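Local coordinates for phosphatidylglycerophosphatase and protein-tyrosine phosphatase 1 (Mus musculus, PDB 3RGO) that dephosphorylates phosphatidylglycerophosphate to phosphatidylglycerol, a step on the mitochondrial route to cardiolipin, using the dual-specificity protein-tyrosine phosphatase fold, at residues Asn28-Ile33 against Leu88-Tyr93; His3-Thr8 against Ala109-Val114; Thr34-Tyr39 against Leu61-Met66. One frame throughout, in Å; residues are numbered along the deposited sequence.

How the contacts relate
Contacts 1 and 3 share strand 29-35: contact 1 pairs its first part with strand 91-95, and contact 3 pairs its far end with the close of strand 57-61. Both are parallel pairings held by backbone bonds, and they meet where Ile33 packs on Leu61. Contact 2 is different in kind, a join of side chains between the N-terminal turn and helix 102-115, with one short bond to a carboxylate. It reaches contact 1 through Thr8, whose carbonyl probably accepts from the backbone N of Val92. Contacts 1 and 2 are buried; contact 3 is only partly so, and there polar side chains and a sulfate take over beyond a short aliphatic patch.

Contact 1: residues Asn28-Ile33 against Leu88-Tyr93; sequences NVRGVI and LGQCVY
Val29 and Cys91 face each other at the start of a parallel strand pairing that is closely knit through Ile33 and Tyr93. The carbonyl O of Cys91 is gripped twice, by Arg30 N at 2.9 Å and by Gly31 N at 3.2 Å. That double grip marks a beta bulge: the pairing slips by one residue, so that Gly31, rather than Arg30, comes opposite Val92. Beyond it Tyr93 N donates to Gly31 O (3.0 Å) and Ile33 N to Tyr93 O. On one face of the sheet CG1 of Val29 rests on CB of Tyr93 at 4.1 Å; on the other CG1 of Ile33 meets CG1 of Val92 at 3.8 Å. The hydroxyl of Tyr93 is hydrogen-bonded to the carbonyl O of Ala13, outside the pairing.

The Gln90 end is looser and partly exposed. Here CG of Arg30, set beside its own backbone N (chi1 -66°), lies 3.3 Å from OE1 of Gln90, and the guanidinium and amide planes stand 57° apart. An alanine in place of Gln90 would lack the amide that lies against CB and CG of Arg30, and would probably open a gap there and leave the arginine chain freer to turn. Gly89, with positive phi, ends helix 72-88 in a Schellman motif and hands the chain to strand 91-95, part of the central mixed sheet of the protein-tyrosine phosphatase fold.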
loop_
_atom_site.group_PDB
_atom_site.type_symbol
_atom_site.label_atom_id
_atom_site.label_comp_id
_atom_site.label_asym_id
_atom_site.label_seq_id
_atom_site.Cartn_x
_atom_site.Cartn_y
_atom_site.Cartn_z
ATOM N N ASN A 28 1.191 -15.048 -4.078
ATOM C CA ASN A 28 2.407 -14.673 -4.803
ATOM C C ASN A 28 3.056 -13.388 -4.292
ATOM O O ASN A 28 3.725 -12.678 -5.045
ATOM C CB ASN A 28 2.137 -14.571 -6.310
ATOM C CG ASN A 28 3.413 -14.638 -7.139
ATOM O OD1 ASN A 28 3.411 -14.330 -8.335
ATOM N ND2 ASN A 28 4.510 -15.040 -6.506
ATOM N N VAL A 29 2.858 -13.096 -3.010
ATOM C CA VAL A 29 3.440 -11.906 -2.402
ATOM C C VAL A 29 4.963 -11.991 -2.361
ATOM O O VAL A 29 5.527 -12.874 -1.713
ATOM C CB VAL A 29 2.919 -11.689 -0.967
ATOM C CG1 VAL A 29 3.718 -10.599 -0.273
ATOM C CG2 VAL A 29 1.432 -11.351 -0.978
ATOM N N ARG A 30 5.625 -11.066 -3.049
ATOM C CA ARG A 30 7.082 -10.996 -3.023
ATOM C C ARG A 30 7.555 -9.649 -2.501
ATOM O O ARG A 30 8.752 -9.404 -2.371
ATOM C CB ARG A 30 7.662 -11.260 -4.413
ATOM C CG ARG A 30 7.416 -12.671 -4.905
ATOM C CD ARG A 30 8.106 -13.677 -4.000
ATOM N NE ARG A 30 7.408 -14.957 -3.984
ATOM C CZ ARG A 30 7.546 -15.894 -4.917
ATOM N NH1 ARG A 30 8.353 -15.687 -5.951
ATOM N NH2 ARG A 30 6.875 -17.034 -4.822
ATOM N N GLY A 31 6.605 -8.769 -2.208
ATOM C CA GLY A 31 6.928 -7.463 -1.677
ATOM C C GLY A 31 5.923 -7.078 -0.613
ATOM O O GLY A 31 4.771 -7.503 -0.652
ATOM N N VAL A 32 6.360 -6.289 0.355
ATOM C CA VAL A 32 5.452 -5.823 1.390
ATOM C C VAL A 32 5.749 -4.362 1.683
ATOM O O VAL A 32 6.909 -3.964 1.820
ATOM C CB VAL A 32 5.538 -6.694 2.671
ATOM C CG1 VAL A 32 6.968 -6.765 3.177
ATOM C CG2 VAL A 32 4.592 -6.176 3.764
ATOM N N ILE A 33 4.696 -3.555 1.713
ATOM C CA ILE A 33 4.826 -2.164 2.106
ATOM C C ILE A 33 4.302 -2.045 3.520
ATOM O O ILE A 33 3.126 -2.292 3.778
ATOM C CB ILE A 33 4.051 -1.218 1.175
ATOM C CG1 ILE A 33 4.614 -1.311 -0.246
ATOM C CG2 ILE A 33 4.122 0.215 1.708
ATOM C CD1 ILE A 33 3.913 -0.410 -1.259
ATOM N N LEU A 88 7.153 -7.624 -12.581
ATOM C CA LEU A 88 7.671 -8.966 -12.336
ATOM C C LEU A 88 6.539 -9.985 -12.307
ATOM O O LEU A 88 6.783 -11.183 -12.211
ATOM C CB LEU A 88 8.413 -9.010 -10.997
ATOM C CG LEU A 88 9.658 -8.137 -10.830
ATOM C CD1 LEU A 88 10.058 -8.034 -9.366
ATOM C CD2 LEU A 88 10.791 -8.693 -11.661
ATOM N N GLY A 89 5.300 -9.502 -12.369
ATOM C CA GLY A 89 4.141 -10.373 -12.292
ATOM C C GLY A 89 3.928 -10.938 -10.900
ATOM O O GLY A 89 3.283 -11.974 -10.730
ATOM N N GLN A 90 4.474 -10.252 -9.900
ATOM C CA GLN A 90 4.381 -10.708 -8.520
ATOM C C GLN A 90 3.527 -9.732 -7.726
ATOM O O GLN A 90 3.103 -8.709 -8.254
ATOM C CB GLN A 90 5.775 -10.872 -7.911
ATOM C CG GLN A 90 6.567 -12.011 -8.553
ATOM C CD GLN A 90 8.056 -11.948 -8.265
ATOM O OE1 GLN A 90 8.536 -11.037 -7.591
ATOM N NE2 GLN A 90 8.798 -12.921 -8.787
ATOM N N CYS A 91 3.264 -10.052 -6.465
ATOM C CA CYS A 91 2.298 -9.282 -5.698
ATOM C C CYS A 91 2.926 -8.548 -4.524
ATOM O O CYS A 91 4.005 -8.908 -4.049
ATOM C CB CYS A 91 1.151 -10.177 -5.229
ATOM S SG CYS A 91 0.290 -11.048 -6.565
ATOM N N VAL A 92 2.241 -7.501 -4.077
ATOM C CA VAL A 92 2.691 -6.711 -2.942
ATOM C C VAL A 92 1.560 -6.573 -1.937
ATOM O O VAL A 92 0.437 -6.218 -2.299
ATOM C CB VAL A 92 3.159 -5.305 -3.378
ATOM C CG1 VAL A 92 3.453 -4.438 -2.158
ATOM C CG2 VAL A 92 4.385 -5.410 -4.274
ATOM N N TYR A 93 1.865 -6.868 -0.678
ATOM C CA TYR A 93 0.916 -6.718 0.417
ATOM C C TYR A 93 1.147 -5.366 1.077
ATOM O O TYR A 93 2.262 -5.056 1.502
ATOM C CB TYR A 93 1.120 -7.848 1.431
ATOM C CG TYR A 93 0.044 -7.995 2.482
ATOM C CD1 TYR A 93 0.045 -7.204 3.628
ATOM C CD2 TYR A 93 -0.952 -8.962 2.354
ATOM C CE1 TYR A 93 -0.929 -7.360 4.605
ATOM C CE2 TYR A 93 -1.929 -9.127 3.329
ATOM C CZ TYR A 93 -1.913 -8.322 4.449
ATOM O OH TYR A 93 -2.883 -8.484 5.417
#

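Contact 2: residues His3-Thr8 against Ala109-Val114; sequences HRIDHT and AYLIQV
Tyr110 and Asp6 reach toward each other tip to tip, one from the helix and the other from the turn that follows strand 2-4. The phenol OH donates to OD2 of Asp6 at 2.6 Å, a short bond that uses the syn lone pair. OD2 lies at the ring's edge, in its plane, while the carboxylate itself is turned 80° from the ring. CG of Asp6 sits between its backbone N and carbonyl carbon (chi1 65°), and its other oxygen, OD1, takes the backbone N of Thr8 at 2.8 Å from above the carboxylate plane, with Val9 N as a further donor. Both oxygens are thus engaged, which would fix the rotation of the group and is likely to stabilise its negative charge.

Thr8 crosses the end of the tyrosine obliquely, with CB 3.8 Å from Tyr110 OH. A water 2.5 Å from OG1 of Thr8 also gives a weak bond to that hydroxyl. Beside this polar pair the contact is aliphatic: CG2 of Ile5 faces both methyls of Leu111, 4.1 Å from CD1, and Leu111 leans also on helix 119-129. The backbone bond from Thr8 N to OD1 makes residues Asp6 to Thr8 an Asx turn, here tying the link between strands 2-4 and 9-12 to helix 102-115.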
loop_
_atom_site.group_PDB
_atom_site.type_symbol
_atom_site.label_atom_id
_atom_site.label_comp_id
_atom_site.label_asym_id
_atom_site.label_seq_id
_atom_site.Cartn_x
_atom_site.Cartn_y
_atom_site.Cartn_z
ATOM N N HIS A 3 -7.784 -8.118 1.434
ATOM C CA HIS A 3 -8.490 -8.260 0.169
ATOM C C HIS A 3 -7.536 -7.998 -0.990
ATOM O O HIS A 3 -6.690 -7.102 -0.920
ATOM C CB HIS A 3 -9.649 -7.262 0.083
ATOM C CG HIS A 3 -10.763 -7.534 1.045
ATOM N ND1 HIS A 3 -10.780 -7.027 2.327
ATOM C CD2 HIS A 3 -11.905 -8.246 0.906
ATOM C CE1 HIS A 3 -11.883 -7.421 2.939
ATOM N NE2 HIS A 3 -12.582 -8.164 2.099
ATOM N N ARG A 4 -7.675 -8.769 -2.061
ATOM C CA ARG A 4 -6.937 -8.483 -3.284
ATOM C C ARG A 4 -7.562 -7.283 -3.992
ATOM O O ARG A 4 -8.783 -7.221 -4.168
ATOM C CB ARG A 4 -6.910 -9.699 -4.213
ATOM C CG ARG A 4 -6.322 -9.391 -5.586
ATOM C CD ARG A 4 -6.021 -10.656 -6.375
ATOM N NE ARG A 4 -5.043 -11.511 -5.703
ATOM C CZ ARG A 4 -3.725 -11.335 -5.765
ATOM N NH1 ARG A 4 -3.217 -10.320 -6.457
ATOM N NH2 ARG A 4 -2.913 -12.171 -5.128
ATOM N N ILE A 5 -6.724 -6.326 -4.384
ATOM C CA ILE A 5 -7.194 -5.128 -5.072
ATOM C C ILE A 5 -7.133 -5.329 -6.585
ATOM O O ILE A 5 -8.084 -5.021 -7.309
ATOM C CB ILE A 5 -6.366 -3.889 -4.677
ATOM C CG1 ILE A 5 -6.439 -3.658 -3.161
ATOM C CG2 ILE A 5 -6.854 -2.662 -5.430
ATOM C CD1 ILE A 5 -7.849 -3.405 -2.634
ATOM N N ASP A 6 -6.000 -5.840 -7.053
ATOM C CA ASP A 6 -5.856 -6.259 -8.443
ATOM C C ASP A 6 -4.805 -7.363 -8.538
ATOM O O ASP A 6 -4.473 -7.998 -7.535
ATOM C CB ASP A 6 -5.554 -5.073 -9.382
ATOM C CG ASP A 6 -4.211 -4.408 -9.102
ATOM O OD1 ASP A 6 -3.393 -4.974 -8.350
ATOM O OD2 ASP A 6 -3.969 -3.311 -9.656
ATOM N N HIS A 7 -4.288 -7.600 -9.736
ATOM C CA HIS A 7 -3.333 -8.683 -9.938
ATOM C C HIS A 7 -2.035 -8.482 -9.141
ATOM O O HIS A 7 -1.315 -9.441 -8.876
ATOM C CB HIS A 7 -3.035 -8.855 -11.434
ATOM C CG HIS A 7 -2.306 -10.120 -11.766
ATOM N ND1 HIS A 7 -0.944 -10.163 -11.973
ATOM C CD2 HIS A 7 -2.752 -11.390 -11.925
ATOM C CE1 HIS A 7 -0.582 -11.405 -12.249
ATOM N NE2 HIS A 7 -1.659 -12.167 -12.224
ATOM N N THR A 8 -1.742 -7.238 -8.763
ATOM C CA THR A 8 -0.497 -6.921 -8.054
ATOM C C THR A 8 -0.707 -6.663 -6.563
ATOM O O THR A 8 -0.041 -7.257 -5.712
ATOM C CB THR A 8 0.206 -5.668 -8.646
ATOM O OG1 THR A 8 0.525 -5.884 -10.026
ATOM C CG2 THR A 8 1.489 -5.355 -7.884
ATOM N N ALA A 109 -3.178 5.827 -3.936
ATOM C CA ALA A 109 -2.188 6.508 -4.755
ATOM C C ALA A 109 -1.754 5.614 -5.916
ATOM O O ALA A 109 -1.651 6.066 -7.055
ATOM C CB ALA A 109 -0.989 6.924 -3.910
ATOM N N TYR A 110 -1.506 4.345 -5.612
ATOM C CA TYR A 110 -1.196 3.342 -6.627
ATOM C C TYR A 110 -2.240 3.334 -7.745
ATOM O O TYR A 110 -1.893 3.437 -8.922
ATOM C CB TYR A 110 -1.098 1.958 -5.972
ATOM C CG TYR A 110 -1.200 0.787 -6.923
ATOM C CD1 TYR A 110 -0.103 0.373 -7.667
ATOM C CD2 TYR A 110 -2.394 0.088 -7.066
ATOM C CE1 TYR A 110 -0.195 -0.702 -8.542
ATOM C CE2 TYR A 110 -2.497 -0.983 -7.926
ATOM C CZ TYR A 110 -1.397 -1.374 -8.665
ATOM O OH TYR A 110 -1.500 -2.444 -9.525
ATOM N N LEU A 111 -3.515 3.218 -7.375
ATOM C CA LEU A 111 -4.595 3.183 -8.358
ATOM C C LEU A 111 -4.700 4.477 -9.163
ATOM O O LEU A 111 -4.958 4.455 -10.374
ATOM C CB LEU A 111 -5.927 2.871 -7.676
ATOM C CG LEU A 111 -6.038 1.471 -7.062
ATOM C CD1 LEU A 111 -7.325 1.344 -6.262
ATOM C CD2 LEU A 111 -5.952 0.388 -8.137
ATOM N N ILE A 112 -4.513 5.607 -8.491
ATOM C CA ILE A 112 -4.526 6.890 -9.179
ATOM C C ILE A 112 -3.507 6.900 -10.308
ATOM O O ILE A 112 -3.821 7.271 -11.439
ATOM C CB ILE A 112 -4.249 8.058 -8.213
ATOM C CG1 ILE A 112 -5.451 8.259 -7.280
ATOM C CG2 ILE A 112 -3.948 9.336 -8.987
ATOM C CD1 ILE A 112 -5.205 9.245 -6.149
ATOM N N GLN A 113 -2.289 6.480 -9.998
ATOM C CA GLN A 113 -1.217 6.502 -10.977
ATOM C C GLN A 113 -1.452 5.473 -12.076
ATOM O O GLN A 113 -1.335 5.785 -13.257
ATOM C CB GLN A 113 0.139 6.263 -10.312
ATOM C CG GLN A 113 1.259 6.030 -11.323
ATOM C CD GLN A 113 2.623 6.361 -10.771
ATOM O OE1 GLN A 113 2.744 7.057 -9.766
ATOM N NE2 GLN A 113 3.664 5.861 -11.427
ATOM N N VAL A 114 -1.792 4.250 -11.679
ATOM C CA VAL A 114 -2.006 3.167 -12.632
ATOM C C VAL A 114 -3.140 3.460 -13.616
ATOM O O VAL A 114 -3.028 3.163 -14.809
ATOM C CB VAL A 114 -2.285 1.830 -11.906
ATOM C CG1 VAL A 114 -2.750 0.764 -12.894
ATOM C CG2 VAL A 114 -1.041 1.369 -11.162
HETATM O O HOH W 1 -1.331 -5.106 -11.544
#

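Contact 3: residues Thr34-Tyr39 against Leu61-Met66; sequences TMNEEY and LSTVDM. With SO4 (sulfate ion), chain C.
Met35 and Leu61 make the one beta bridge here, parallel, with Leu61 N donating to Thr34 O (2.8 Å) and Asn36 N to Leu61 O (3.0 Å). Their side chains lie on the same face of the sheet, CG of Met35 4.4 Å from CB of Leu61. Met35 then bends at chi3 (-88°), which swings CE off the line of the chain.

Past the bridge the chemistry turns polar. Asn36 has positive phi, and its chi1 of -73° sets CG beside the backbone N; from there the side chain crosses that of Thr63 at about a right angle. Thr63 OG1 occupies the crowded position between its own N and carbonyl carbon (chi1 55°). It stands 2.7 Å from O1 of a sulfate ion, probably a guest from the crystallisation liquor, to which it may donate. Met66 holds that ion by its backbone, N to O4 at 2.9 Å, and Arg102 and Gly68 bind it as well.

Asn36 also touches Cys96, the predicted phosphocysteine nucleophile, so the contact borders the catalytic pocket. Met35 and Leu61 both pack on Met106 of helix 102-115, while strand 91-95 flanks strand 29-35 on its other side and the 61-66 segment leads from edge strand 57-61 toward helix 72-88.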
loop_
_atom_site.group_PDB
_atom_site.type_symbol
_atom_site.label_atom_id
_atom_site.label_comp_id
_atom_site.label_asym_id
_atom_site.label_seq_id
_atom_site.Cartn_x
_atom_site.Cartn_y
_atom_site.Cartn_z
ATOM N N THR A 34 5.192 -1.697 4.440
ATOM C CA THR A 34 4.835 -1.597 5.849
ATOM C C THR A 34 4.811 -0.145 6.283
ATOM O O THR A 34 5.815 0.556 6.208
ATOM C CB THR A 34 5.816 -2.381 6.735
ATOM O OG1 THR A 34 5.763 -3.771 6.383
ATOM C CG2 THR A 34 5.464 -2.212 8.211
ATOM N N MET A 35 3.652 0.307 6.736
ATOM C CA MET A 35 3.504 1.690 7.147
ATOM C C MET A 35 3.424 1.800 8.658
ATOM O O MET A 35 2.766 0.994 9.316
ATOM C CB MET A 35 2.272 2.312 6.488
ATOM C CG MET A 35 2.426 2.495 4.987
ATOM S SD MET A 35 0.856 2.732 4.138
ATOM C CE MET A 35 0.425 1.025 3.836
ATOM N N ASN A 36 4.119 2.799 9.194
ATOM C CA ASN A 36 4.108 3.094 10.623
ATOM C C ASN A 36 4.338 1.876 11.513
ATOM O O ASN A 36 3.655 1.703 12.518
ATOM C CB ASN A 36 2.804 3.787 11.022
ATOM C CG ASN A 36 2.739 5.227 10.543
ATOM O OD1 ASN A 36 1.812 5.965 10.884
ATOM N ND2 ASN A 36 3.730 5.638 9.761
ATOM N N GLU A 37 5.299 1.038 11.140
ATOM C CA GLU A 37 5.681 -0.099 11.972
ATOM C C GLU A 37 5.848 0.336 13.429
ATOM O O GLU A 37 6.715 1.150 13.746
ATOM C CB GLU A 37 6.978 -0.725 11.455
ATOM C CG GLU A 37 7.535 -1.822 12.343
ATOM C CD GLU A 37 8.871 -2.345 11.851
ATOM O OE1 GLU A 37 9.915 -1.798 12.266
ATOM O OE2 GLU A 37 8.877 -3.304 11.048
ATOM N N GLU A 38 5.009 -0.206 14.306
ATOM C CA GLU A 38 5.017 0.175 15.716
ATOM C C GLU A 38 5.706 -0.873 16.582
ATOM O O GLU A 38 5.517 -2.076 16.392
ATOM C CB GLU A 38 3.591 0.427 16.211
ATOM C CG GLU A 38 2.906 1.595 15.520
ATOM C CD GLU A 38 1.445 1.323 15.220
ATOM O OE1 GLU A 38 0.749 0.771 16.100
ATOM O OE2 GLU A 38 0.994 1.661 14.103
ATOM N N TYR A 39 6.505 -0.402 17.533
ATOM C CA TYR A 39 7.300 -1.277 18.386
ATOM C C TYR A 39 6.426 -2.137 19.292
ATOM O O TYR A 39 6.856 -3.185 19.774
ATOM C CB TYR A 39 8.262 -0.447 19.238
ATOM C CG TYR A 39 9.030 0.595 18.457
ATOM C CD1 TYR A 39 10.216 0.273 17.812
ATOM C CD2 TYR A 39 8.569 1.902 18.366
ATOM C CE1 TYR A 39 10.922 1.221 17.097
ATOM C CE2 TYR A 39 9.269 2.858 17.653
ATOM C CZ TYR A 39 10.445 2.512 17.022
ATOM O OH TYR A 39 11.145 3.461 16.311
ATOM N N LEU A 61 7.572 2.538 5.244
ATOM C CA LEU A 61 7.266 3.946 5.055
ATOM C C LEU A 61 6.622 4.514 6.313
ATOM O O LEU A 61 5.917 3.812 7.039
ATOM C CB LEU A 61 6.346 4.150 3.848
ATOM C CG LEU A 61 6.890 3.734 2.483
ATOM C CD1 LEU A 61 5.791 3.788 1.436
ATOM C CD2 LEU A 61 8.074 4.613 2.073
ATOM N N SER A 62 6.881 5.789 6.565
ATOM C CA SER A 62 6.264 6.488 7.680
ATOM C C SER A 62 5.300 7.547 7.162
ATOM O O SER A 62 5.552 8.180 6.134
ATOM C CB SER A 62 7.332 7.146 8.559
ATOM O OG SER A 62 8.051 6.179 9.310
ATOM N N THR A 63 4.188 7.730 7.864
ATOM C CA THR A 63 3.295 8.841 7.569
ATOM C C THR A 63 3.894 10.091 8.180
ATOM O O THR A 63 4.639 10.013 9.159
ATOM C CB THR A 63 1.902 8.640 8.186
ATOM O OG1 THR A 63 2.036 8.423 9.598
ATOM C CG2 THR A 63 1.194 7.456 7.548
ATOM N N VAL A 64 3.576 11.242 7.597
ATOM C CA VAL A 64 3.904 12.509 8.224
ATOM C C VAL A 64 3.027 12.608 9.464
ATOM O O VAL A 64 1.803 12.631 9.359
ATOM C CB VAL A 64 3.620 13.699 7.291
ATOM C CG1 VAL A 64 3.939 15.019 7.992
ATOM C CG2 VAL A 64 4.417 13.566 6.000
ATOM N N ASP A 65 3.659 12.635 10.632
ATOM C CA ASP A 65 2.942 12.632 11.904
ATOM C C ASP A 65 1.625 13.411 11.845
ATOM O O ASP A 65 1.575 14.532 11.338
ATOM C CB ASP A 65 3.831 13.188 13.020
ATOM C CG ASP A 65 3.278 12.894 14.399
ATOM O OD1 ASP A 65 3.382 13.769 15.286
ATOM O OD2 ASP A 65 2.733 11.786 14.592
ATOM N N MET A 66 0.562 12.793 12.357
ATOM C CA MET A 66 -0.760 13.416 12.432
ATOM C C MET A 66 -1.479 13.558 11.091
ATOM O O MET A 66 -2.639 13.973 11.045
ATOM C CB MET A 66 -0.682 14.780 13.120
ATOM C CG MET A 66 -0.720 14.723 14.634
ATOM S SD MET A 66 -0.920 16.375 15.319
ATOM C CE MET A 66 -2.345 16.949 14.395
HETATM S S SO4 C . -0.546 9.479 11.791
HETATM O O1 SO4 C . 0.218 10.089 10.703
HETATM O O2 SO4 C . -1.979 9.644 11.538
HETATM O O3 SO4 C . -0.218 8.055 11.867
HETATM O O4 SO4 C . -0.194 10.122 13.056
#